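Local coordinates for protein ribonucleoside-diphosphate reductase subunit beta (Streptococcus sanguinis, PDB 4N83) that probably supplies the metal-dependent radical with which class Ib ribonucleotide reductase turns ribonucleotides into deoxyribonucleotides, and here binds two manganese ions, at residues A[42-47]-A[110-115]; A[163-168]-A[182-187]; A[169-174]-A[243-248]; A[230-235]-A[251-256]. All coordinates share one frame; numbering follows the deposited sequence.

Contact 1: residues A[42-47]-A[110-115]; sequences DDWRKL and TLNTKS
Next to Trp44, whose indole meets Leu111 across the contact, Arg45 NH2 donates to Asp42 OD2 at 3.2 Å, a salt bridge between two exposed side chains. Across the contact, packing is mainly apolar. Leu111 lies over one indole face: its CG stands 3.5 Å from the centroid of the five-membered ring and only 6° off the ring normal, a CH-pi contact. Leu111 CD2 reaches on over the middle of the indole, 3.5 Å from Trp44 CD2, and so spreads a branched side chain across a broad, flat partner. With CG anti to the backbone N (chi1 167°), the Trp44 ring lies against the end of helix 84-111. There Asn112, the first residue to leave helical geometry, brings OD1 obliquely to Trp44 CZ2 at 3.5 Å, its amide turned 56° from the ring. Lys52 makes a cation-pi interaction with the same indole, and Val55 and Leu177 also pack on Trp44. Tryptophan suits this place because one large ring can join several elements. The result is a short peripheral helix docked on the C-terminal end of a long helix of the ferritin-like bundle, the helix that also carries the metal ligands Glu97 and His100.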
# COMPACT_ATOMS: atom_id res chain seq x y z
N ASP A 42 17.40 28.26 -7.36
CA ASP A 42 18.02 29.25 -8.23
C ASP A 42 17.05 29.72 -9.33
O ASP A 42 17.00 30.90 -9.64
CB ASP A 42 19.29 28.69 -8.87
CG ASP A 42 20.19 29.77 -9.44
OD1 ASP A 42 20.54 29.67 -10.64
OD2 ASP A 42 20.54 30.71 -8.71
N ASP A 43 16.29 28.78 -9.89
CA ASP A 43 15.32 29.08 -10.96
C ASP A 43 13.92 29.39 -10.42
O ASP A 43 13.13 30.06 -11.09
CB ASP A 43 15.24 27.93 -11.96
CG ASP A 43 16.40 27.93 -12.94
OD1 ASP A 43 16.44 28.83 -13.81
OD2 ASP A 43 17.26 27.03 -12.86
N TRP A 44 13.61 28.90 -9.22
CA TRP A 44 12.33 29.17 -8.56
C TRP A 44 12.20 30.65 -8.19
O TRP A 44 11.16 31.26 -8.41
CB TRP A 44 12.16 28.29 -7.32
CG TRP A 44 11.04 28.70 -6.40
CD1 TRP A 44 11.15 29.10 -5.10
CD2 TRP A 44 9.64 28.76 -6.72
NE1 TRP A 44 9.90 29.39 -4.59
CE2 TRP A 44 8.96 29.19 -5.57
CE3 TRP A 44 8.90 28.47 -7.88
CZ2 TRP A 44 7.58 29.36 -5.53
CZ3 TRP A 44 7.52 28.64 -7.84
CH2 TRP A 44 6.87 29.08 -6.67
N ARG A 45 13.27 31.22 -7.62
CA ARG A 45 13.28 32.62 -7.21
C ARG A 45 13.32 33.60 -8.40
O ARG A 45 13.08 34.79 -8.22
CB ARG A 45 14.44 32.90 -6.24
CG ARG A 45 15.83 32.89 -6.86
CD ARG A 45 16.91 32.84 -5.80
NE ARG A 45 18.25 32.75 -6.38
CZ ARG A 45 18.96 33.78 -6.86
NH1 ARG A 45 18.47 35.02 -6.82
NH2 ARG A 45 20.16 33.56 -7.37
N LYS A 46 13.62 33.09 -9.59
CA LYS A 46 13.53 33.88 -10.82
C LYS A 46 12.13 33.78 -11.44
O LYS A 46 11.98 33.40 -12.60
CB LYS A 46 14.59 33.42 -11.84
CG LYS A 46 16.02 33.62 -11.39
CD LYS A 46 17.00 33.08 -12.43
CE LYS A 46 18.44 33.18 -11.95
NZ LYS A 46 19.40 32.71 -12.99
N LEU A 47 11.12 34.12 -10.64
CA LEU A 47 9.72 34.11 -11.08
C LEU A 47 8.95 35.25 -10.41
O LEU A 47 9.27 35.64 -9.28
CB LEU A 47 9.05 32.77 -10.75
CG LEU A 47 9.58 31.50 -11.43
CD1 LEU A 47 8.92 30.28 -10.80
CD2 LEU A 47 9.34 31.51 -12.93
N THR A 110 10.81 23.09 0.49
CA THR A 110 12.03 23.68 -0.07
C THR A 110 11.77 25.07 -0.65
O THR A 110 12.44 26.03 -0.29
CB THR A 110 12.64 22.78 -1.17
OG1 THR A 110 12.60 21.41 -0.76
CG2 THR A 110 14.09 23.18 -1.44
N LEU A 111 10.78 25.15 -1.54
CA LEU A 111 10.47 26.40 -2.24
C LEU A 111 9.87 27.46 -1.31
O LEU A 111 10.38 28.58 -1.24
CB LEU A 111 9.50 26.15 -3.41
CG LEU A 111 10.10 25.65 -4.73
CD1 LEU A 111 10.90 24.37 -4.56
CD2 LEU A 111 8.99 25.46 -5.76
N ASN A 112 8.80 27.09 -0.61
CA ASN A 112 8.01 28.04 0.17
C ASN A 112 8.36 28.05 1.66
O ASN A 112 9.07 27.17 2.16
CB ASN A 112 6.52 27.75 0.00
CG ASN A 112 6.11 27.64 -1.46
OD1 ASN A 112 6.64 28.34 -2.32
ND2 ASN A 112 5.16 26.76 -1.74
N THR A 113 7.85 29.06 2.36
CA THR A 113 8.06 29.24 3.80
C THR A 113 6.89 28.67 4.61
O THR A 113 5.85 28.34 4.06
CB THR A 113 8.24 30.73 4.15
OG1 THR A 113 7.07 31.46 3.78
CG2 THR A 113 9.45 31.31 3.43
N LYS A 114 7.08 28.59 5.93
CA LYS A 114 6.10 28.00 6.85
C LYS A 114 4.69 28.55 6.66
O LYS A 114 3.74 27.78 6.47
CB LYS A 114 6.55 28.23 8.31
CG LYS A 114 5.65 27.61 9.36
CD LYS A 114 6.22 27.82 10.76
CE LYS A 114 5.21 27.49 11.84
NZ LYS A 114 4.87 26.04 11.89
N SER A 115 4.55 29.87 6.70
CA SER A 115 3.25 30.53 6.58
C SER A 115 2.70 30.52 5.15
O SER A 115 1.48 30.53 4.96
CB SER A 115 3.32 31.96 7.12
OG SER A 115 4.41 32.67 6.55

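Contact 2: residues A[163-168]-A[182-187]; sequences SGFFTP and EIIKLI
Two isoleucine methyls approach the Phe165 ring obliquely: Ile184 CG2 lies 3.3 Å from Phe165 CD1, and Ile187 CG2 lies 3.9 Å from Phe165 CZ. The same phenyl group forms an edge-to-face pair with Tyr162. The other ring of the contact, the pyrrolidine of Pro168, presents CG to Ile184 CG2 at 4.0 Å, so this one methyl sits against both Phe165 and Pro168. It gets there because CG2, and not CG1, is the branch of Ile184 anti to the backbone N, which aims it at helix 162-173. Ile187, one turn further along helix 178-206, uses its corresponding branch, and its side chain crosses that of Phe165 at about a right angle.

The short helical segments run in roughly antiparallel senses, at 142°, with their axes 10.3 Å apart. That spacing is filled by the long reach of Phe165 and by the bulk of beta-branched isoleucine. Proline, lacking an N-H, fits the kink where the N atoms of Thr167 and Pro168 lack the regular bond to the preceding turn; Thr167 N keeps a weak bond to Gly164 O. Phe59 of helix 49-78 covers both Pro168 and Ile184.

The side chain of Ile184 lies about 4 Å from that of Tyr104, the predicted active-site tyrosine, while Ile187 packs on the metal ligand His100 and comes to about 5 Å from a bound manganese ion. A wholly hydrocarbon interface here is consistent with the apolar surroundings that class I reductases provide for their tyrosyl radical, where few nearby groups could readily react with it.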
# COMPACT_ATOMS: atom_id res chain seq x y z
N SER A 163 -4.69 19.11 -15.95
CA SER A 163 -4.88 20.56 -15.81
C SER A 163 -3.78 21.14 -14.92
O SER A 163 -3.30 22.25 -15.15
CB SER A 163 -6.25 20.87 -15.21
OG SER A 163 -6.42 20.22 -13.96
N GLY A 164 -3.39 20.37 -13.91
CA GLY A 164 -2.28 20.73 -13.02
C GLY A 164 -0.92 20.40 -13.59
O GLY A 164 0.02 21.19 -13.45
N PHE A 165 -0.79 19.24 -14.24
CA PHE A 165 0.50 18.82 -14.81
C PHE A 165 1.02 19.73 -15.93
O PHE A 165 2.21 19.73 -16.22
CB PHE A 165 0.43 17.37 -15.34
CG PHE A 165 0.26 16.32 -14.27
CD1 PHE A 165 0.90 16.41 -13.04
CD2 PHE A 165 -0.53 15.20 -14.51
CE1 PHE A 165 0.75 15.43 -12.07
CE2 PHE A 165 -0.69 14.21 -13.55
CZ PHE A 165 -0.05 14.32 -12.33
N PHE A 166 0.12 20.49 -16.56
CA PHE A 166 0.49 21.41 -17.64
C PHE A 166 1.58 22.42 -17.24
O PHE A 166 2.45 22.75 -18.05
CB PHE A 166 -0.75 22.16 -18.15
CG PHE A 166 -0.50 23.03 -19.36
CD1 PHE A 166 -0.70 22.53 -20.64
CD2 PHE A 166 -0.08 24.34 -19.21
CE1 PHE A 166 -0.48 23.32 -21.75
CE2 PHE A 166 0.15 25.14 -20.32
CZ PHE A 166 -0.05 24.63 -21.59
N THR A 167 1.52 22.90 -16.00
CA THR A 167 2.45 23.93 -15.52
C THR A 167 3.90 23.43 -15.35
O THR A 167 4.81 24.00 -15.95
CB THR A 167 1.94 24.59 -14.21
OG1 THR A 167 0.60 25.05 -14.40
CG2 THR A 167 2.83 25.76 -13.81
N PRO A 168 4.12 22.37 -14.53
CA PRO A 168 5.50 21.88 -14.37
C PRO A 168 6.10 21.28 -15.65
O PRO A 168 7.31 21.34 -15.84
CB PRO A 168 5.37 20.81 -13.29
CG PRO A 168 3.95 20.37 -13.35
CD PRO A 168 3.18 21.61 -13.69
N GLU A 182 10.75 16.47 -12.33
CA GLU A 182 11.04 15.03 -12.20
C GLU A 182 10.14 14.33 -11.19
O GLU A 182 9.71 13.19 -11.40
CB GLU A 182 12.51 14.78 -11.84
CG GLU A 182 13.42 14.49 -13.03
CD GLU A 182 13.21 13.11 -13.64
OE1 GLU A 182 13.71 12.87 -14.76
OE2 GLU A 182 12.56 12.26 -13.00
N ILE A 183 9.85 15.01 -10.08
CA ILE A 183 8.99 14.46 -9.03
C ILE A 183 7.54 14.36 -9.50
O ILE A 183 6.77 13.53 -9.02
CB ILE A 183 9.10 15.28 -7.73
CG1 ILE A 183 8.62 14.47 -6.53
CG2 ILE A 183 8.35 16.60 -7.84
CD1 ILE A 183 9.04 15.07 -5.20
N ILE A 184 7.17 15.23 -10.45
CA ILE A 184 5.87 15.17 -11.13
C ILE A 184 5.93 14.18 -12.29
O ILE A 184 4.96 13.48 -12.58
CB ILE A 184 5.44 16.56 -11.64
CG1 ILE A 184 5.28 17.55 -10.48
CG2 ILE A 184 4.16 16.48 -12.46
CD1 ILE A 184 4.15 17.22 -9.51
N LYS A 185 7.08 14.15 -12.97
CA LYS A 185 7.33 13.21 -14.07
C LYS A 185 7.14 11.76 -13.60
O LYS A 185 6.53 10.95 -14.31
CB LYS A 185 8.76 13.39 -14.59
CG LYS A 185 9.04 12.78 -15.95
CD LYS A 185 8.95 13.81 -17.06
CE LYS A 185 9.40 13.22 -18.39
NZ LYS A 185 8.37 12.35 -19.01
N LEU A 186 7.65 11.46 -12.41
CA LEU A 186 7.52 10.12 -11.82
C LEU A 186 6.06 9.78 -11.48
O LEU A 186 5.65 8.63 -11.62
CB LEU A 186 8.38 10.01 -10.56
CG LEU A 186 9.90 10.04 -10.78
CD1 LEU A 186 10.63 10.44 -9.50
CD2 LEU A 186 10.40 8.69 -11.29
N ILE A 187 5.30 10.78 -11.03
CA ILE A 187 3.89 10.60 -10.69
C ILE A 187 3.08 10.21 -11.93
O ILE A 187 2.22 9.32 -11.87
CB ILE A 187 3.28 11.87 -10.04
CG1 ILE A 187 3.88 12.08 -8.65
CG2 ILE A 187 1.76 11.76 -9.94
CD1 ILE A 187 3.70 13.48 -8.09

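Contact 3: residues A[169-174]-A[243-248]; sequences LYYLGN and VGWTEE
Trp245 meets two neighbouring tyrosines at once. Its CZ2 lies 3.8 Å from Tyr170 CE2, and the indole atoms come over one face of the phenol, but the two planes are 36° apart. Tyr171 approaches differently: its OH lies at the edge of the indole, in the ring plane, 3.8 Å from Trp245 CH2. Tyr170 CG lies anti to the backbone N (chi1 166°), which brings the phenol against the indole, and wide, flat rings suit a gap where the nearest CA atoms, those of Tyr170 and Trp245, are 10.3 Å apart.

A second layer sets these rings in place. Tyr170 CD2 sits over the face of the Tyr171 ring, and Asn174 ND2 lies over the Tyr170 face opposite Trp245. That amide nitrogen donates to Tyr170 O at 2.9 Å. Gly244, with phi 85°, lets Trp245 take the N-cap position of helix 246-263.

Farther out, Leu54 of helix 49-78 and Tyr240 of helix 211-240 pack on Trp245, while Ile280 packs on Tyr170. Far from the annotated sites, helix 162-173 is thus joined to the start of helix 246-263 by dispersion between large aromatic surfaces, without a polar bond to fix their angle.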
# COMPACT_ATOMS: atom_id res chain seq x y z
N LEU A 169 5.25 20.70 -16.50
CA LEU A 169 5.69 20.20 -17.81
C LEU A 169 6.09 21.34 -18.75
O LEU A 169 6.99 21.18 -19.58
CB LEU A 169 4.58 19.36 -18.47
CG LEU A 169 4.25 18.01 -17.82
CD1 LEU A 169 2.97 17.44 -18.41
CD2 LEU A 169 5.40 17.02 -17.98
N TYR A 170 5.42 22.49 -18.61
CA TYR A 170 5.76 23.69 -19.38
C TYR A 170 7.16 24.19 -19.03
O TYR A 170 7.95 24.50 -19.93
CB TYR A 170 4.72 24.79 -19.13
CG TYR A 170 5.13 26.17 -19.61
CD1 TYR A 170 4.91 26.57 -20.93
CD2 TYR A 170 5.72 27.08 -18.74
CE1 TYR A 170 5.28 27.83 -21.36
CE2 TYR A 170 6.10 28.35 -19.17
CZ TYR A 170 5.87 28.72 -20.48
OH TYR A 170 6.25 29.97 -20.90
N TYR A 171 7.46 24.26 -17.74
CA TYR A 171 8.77 24.72 -17.27
C TYR A 171 9.89 23.74 -17.60
O TYR A 171 11.01 24.15 -17.92
CB TYR A 171 8.74 25.01 -15.77
CG TYR A 171 7.95 26.25 -15.41
CD1 TYR A 171 8.39 27.52 -15.79
CD2 TYR A 171 6.76 26.16 -14.68
CE1 TYR A 171 7.67 28.65 -15.46
CE2 TYR A 171 6.04 27.29 -14.35
CZ TYR A 171 6.49 28.54 -14.74
OH TYR A 171 5.78 29.67 -14.42
N LEU A 172 9.60 22.44 -17.53
CA LEU A 172 10.56 21.40 -17.90
C LEU A 172 10.99 21.53 -19.37
O LEU A 172 12.14 21.27 -19.71
CB LEU A 172 9.98 20.00 -17.66
CG LEU A 172 10.88 18.80 -17.98
CD1 LEU A 172 12.17 18.83 -17.17
CD2 LEU A 172 10.13 17.49 -17.73
N GLY A 173 10.05 21.94 -20.22
CA GLY A 173 10.33 22.20 -21.62
C GLY A 173 11.26 23.39 -21.85
O GLY A 173 12.00 23.42 -22.83
N ASN A 174 11.20 24.36 -20.94
CA ASN A 174 12.09 25.52 -20.97
C ASN A 174 13.41 25.30 -20.21
O ASN A 174 14.22 26.22 -20.09
CB ASN A 174 11.38 26.76 -20.39
CG ASN A 174 10.32 27.32 -21.32
OD1 ASN A 174 10.47 28.43 -21.83
ND2 ASN A 174 9.27 26.56 -21.56
N VAL A 243 -1.86 34.68 -16.18
CA VAL A 243 -0.65 34.28 -16.91
C VAL A 243 -0.93 34.07 -18.40
O VAL A 243 -0.03 34.23 -19.23
CB VAL A 243 0.01 33.01 -16.30
CG1 VAL A 243 0.61 33.33 -14.94
CG2 VAL A 243 -0.98 31.85 -16.20
N GLY A 244 -2.16 33.69 -18.73
CA GLY A 244 -2.62 33.64 -20.12
C GLY A 244 -2.31 32.35 -20.86
O GLY A 244 -1.90 32.39 -22.03
N TRP A 245 -2.49 31.21 -20.20
CA TRP A 245 -2.37 29.90 -20.85
C TRP A 245 -3.70 29.14 -20.81
O TRP A 245 -3.71 27.91 -20.92
CB TRP A 245 -1.28 29.05 -20.18
CG TRP A 245 0.02 29.75 -19.91
CD1 TRP A 245 0.61 30.72 -20.67
CD2 TRP A 245 0.91 29.51 -18.81
NE1 TRP A 245 1.80 31.12 -20.10
CE2 TRP A 245 2.01 30.39 -18.96
CE3 TRP A 245 0.88 28.65 -17.71
CZ2 TRP A 245 3.07 30.42 -18.05
CZ3 TRP A 245 1.94 28.68 -16.80
CH2 TRP A 245 3.02 29.57 -16.98
N THR A 246 -4.81 29.86 -20.65
CA THR A 246 -6.13 29.25 -20.46
C THR A 246 -6.53 28.33 -21.61
O THR A 246 -6.99 27.21 -21.39
CB THR A 246 -7.22 30.33 -20.29
OG1 THR A 246 -6.87 31.19 -19.19
CG2 THR A 246 -8.58 29.70 -20.02
N GLU A 247 -6.37 28.82 -22.84
CA GLU A 247 -6.77 28.06 -24.03
C GLU A 247 -5.83 26.88 -24.33
O GLU A 247 -6.24 25.93 -25.00
CB GLU A 247 -6.87 28.98 -25.25
CG GLU A 247 -7.96 30.04 -25.14
CD GLU A 247 -9.36 29.46 -25.00
OE1 GLU A 247 -9.60 28.34 -25.51
OE2 GLU A 247 -10.22 30.12 -24.39
N GLU A 248 -4.59 26.96 -23.85
CA GLU A 248 -3.64 25.86 -24.01
C GLU A 248 -3.94 24.69 -23.07
O GLU A 248 -3.77 23.53 -23.44
CB GLU A 248 -2.20 26.35 -23.79
CG GLU A 248 -1.70 27.31 -24.85
CD GLU A 248 -0.26 27.73 -24.62
OE1 GLU A 248 0.56 27.56 -25.55
OE2 GLU A 248 0.05 28.22 -23.52

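Contact 4: residues A[230-235]-A[251-256]; sequences ENEEGY and TFLRYN
Glu232 turns its CG anti to the backbone N (chi1 -156°) and then bends sharply at the next bond (chi2 70°), so that a methylene, and not the carboxylate, faces Leu253. Glu232 CG lies 3.5 Å from Leu253 CD1 and 3.9 Å from Leu253 CD2, fitting against the fork of the leucine, and the two side chains cross at about a right angle. Glutamate suits this buried place because its stem can serve as hydrocarbon while its head is satisfied elsewhere: both carboxylate oxygens are hydrogen-bonded, OE2 to Ser163 OG. Lys133 adds a long, weak ion pair, which would probably help keep the buried carboxylate charged.

Nearer the surface, Glu233 and Arg254 bring opposite charges together without forming a salt bridge. Glu233 OE2 lies near the guanidinium plane, at its edge, 4.4 Å from Arg254 NH1. The attraction is therefore only supplementary, for Arg254 has stronger partners: NE is in a salt bridge with Asp272, and NH1 is hydrogen-bonded to Tyr229 OH.

The contact joins helix 211-240 to helix 246-263, consecutive in the chain and separated by a short turn. Its inner side is closed by two further helices: Leu160 of helix 148-160 touches Glu232, Phe159 of the same helix packs on Leu253, and Ser163 of helix 162-173 touches both.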
# COMPACT_ATOMS: atom_id res chain seq x y z
N GLU A 230 -16.69 20.57 -17.92
CA GLU A 230 -17.27 21.91 -17.78
C GLU A 230 -16.79 22.58 -16.49
O GLU A 230 -16.46 23.76 -16.49
CB GLU A 230 -18.80 21.85 -17.83
CG GLU A 230 -19.47 23.19 -18.09
CD GLU A 230 -20.94 23.06 -18.41
OE1 GLU A 230 -21.59 22.11 -17.92
OE2 GLU A 230 -21.47 23.92 -19.15
N ASN A 231 -16.77 21.81 -15.40
CA ASN A 231 -16.23 22.30 -14.12
C ASN A 231 -14.72 22.56 -14.17
O ASN A 231 -14.22 23.45 -13.48
CB ASN A 231 -16.56 21.33 -12.98
CG ASN A 231 -17.89 21.63 -12.32
OD1 ASN A 231 -18.07 22.68 -11.71
ND2 ASN A 231 -18.83 20.70 -12.42
N GLU A 232 -14.01 21.78 -14.98
CA GLU A 232 -12.56 21.95 -15.14
C GLU A 232 -12.24 23.23 -15.91
O GLU A 232 -11.23 23.88 -15.65
CB GLU A 232 -11.93 20.74 -15.84
CG GLU A 232 -10.45 20.55 -15.55
CD GLU A 232 -10.16 20.11 -14.12
OE1 GLU A 232 -11.01 19.41 -13.53
OE2 GLU A 232 -9.09 20.47 -13.59
N GLU A 233 -13.10 23.57 -16.87
CA GLU A 233 -12.98 24.83 -17.60
C GLU A 233 -13.18 26.05 -16.69
O GLU A 233 -12.65 27.13 -16.96
CB GLU A 233 -13.97 24.88 -18.78
CG GLU A 233 -13.56 24.00 -19.96
CD GLU A 233 -14.63 23.92 -21.04
OE1 GLU A 233 -15.79 23.60 -20.71
OE2 GLU A 233 -14.30 24.17 -22.22
N GLY A 234 -13.94 25.86 -15.61
CA GLY A 234 -14.08 26.88 -14.57
C GLY A 234 -12.83 27.01 -13.71
O GLY A 234 -12.41 28.12 -13.38
N TYR A 235 -12.25 25.87 -13.35
CA TYR A 235 -11.02 25.83 -12.55
C TYR A 235 -9.80 26.30 -13.37
O TYR A 235 -8.88 26.91 -12.83
CB TYR A 235 -10.78 24.42 -12.01
CG TYR A 235 -9.55 24.28 -11.13
CD1 TYR A 235 -9.55 24.73 -9.81
CD2 TYR A 235 -8.39 23.69 -11.62
CE1 TYR A 235 -8.42 24.60 -9.01
CE2 TYR A 235 -7.26 23.55 -10.83
CZ TYR A 235 -7.28 24.01 -9.53
OH TYR A 235 -6.16 23.88 -8.73
N THR A 251 -6.82 22.84 -24.45
CA THR A 251 -6.32 21.97 -25.52
C THR A 251 -5.69 20.70 -24.93
O THR A 251 -5.82 19.61 -25.50
CB THR A 251 -5.27 22.68 -26.40
OG1 THR A 251 -5.73 24.00 -26.73
CG2 THR A 251 -5.01 21.90 -27.68
N PHE A 252 -5.01 20.86 -23.80
CA PHE A 252 -4.35 19.74 -23.11
C PHE A 252 -5.36 18.83 -22.42
O PHE A 252 -5.16 17.61 -22.36
CB PHE A 252 -3.34 20.30 -22.09
CG PHE A 252 -2.31 19.31 -21.62
CD1 PHE A 252 -1.56 18.56 -22.53
CD2 PHE A 252 -2.05 19.15 -20.26
CE1 PHE A 252 -0.60 17.66 -22.09
CE2 PHE A 252 -1.09 18.25 -19.82
CZ PHE A 252 -0.37 17.51 -20.73
N LEU A 253 -6.44 19.41 -21.91
CA LEU A 253 -7.51 18.65 -21.24
C LEU A 253 -8.30 17.78 -22.20
O LEU A 253 -8.64 16.64 -21.89
CB LEU A 253 -8.46 19.59 -20.48
CG LEU A 253 -7.99 20.06 -19.10
CD1 LEU A 253 -8.82 21.24 -18.62
CD2 LEU A 253 -8.04 18.91 -18.10
N ARG A 254 -8.62 18.32 -23.38
CA ARG A 254 -9.32 17.57 -24.42
C ARG A 254 -8.45 16.42 -24.95
O ARG A 254 -8.97 15.37 -25.32
CB ARG A 254 -9.73 18.49 -25.57
CG ARG A 254 -10.88 19.43 -25.24
CD ARG A 254 -11.28 20.28 -26.44
NE ARG A 254 -10.33 21.36 -26.68
CZ ARG A 254 -10.42 22.60 -26.19
NH1 ARG A 254 -11.43 22.95 -25.39
NH2 ARG A 254 -9.49 23.50 -26.49
N TYR A 255 -7.14 16.64 -24.99
CA TYR A 255 -6.19 15.65 -25.49
C TYR A 255 -6.11 14.43 -24.56
O TYR A 255 -6.26 13.29 -25.02
CB TYR A 255 -4.80 16.28 -25.65
CG TYR A 255 -3.69 15.30 -25.95
CD1 TYR A 255 -3.74 14.47 -27.06
CD2 TYR A 255 -2.58 15.21 -25.11
CE1 TYR A 255 -2.72 13.58 -27.34
CE2 TYR A 255 -1.55 14.32 -25.38
CZ TYR A 255 -1.63 13.50 -26.49
OH TYR A 255 -0.62 12.61 -26.76
N ASN A 256 -5.89 14.67 -23.27
CA ASN A 256 -5.77 13.59 -22.29
C ASN A 256 -7.10 12.91 -21.94
O ASN A 256 -7.10 11.81 -21.38
CB ASN A 256 -5.10 14.10 -21.01
CG ASN A 256 -3.61 14.32 -21.19
OD1 ASN A 256 -2.89 13.43 -21.64
ND2 ASN A 256 -3.13 15.51 -20.83

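Contact 2 is the core contact, wholly buried and closest to the manganese site, whereas contacts 1, 3 and 4 are only partly buried. Helix 162-173 serves contacts 2 and 3, and helix 246-263 serves contacts 3 and 4, so these three form a continuous block: Phe166 packs on Glu248 and on Phe252, and Leu169 also reaches Phe252. Contact 1 stands apart at the bundle end, touching contact 3 through Leu47 and Tyr171. The chemistry follows position: aliphatic groups and one phenyl near the metals, indoles and phenols at the ends of helices, and charge admitted in contact 4, whose buried part reaches contact 2 through Ser163.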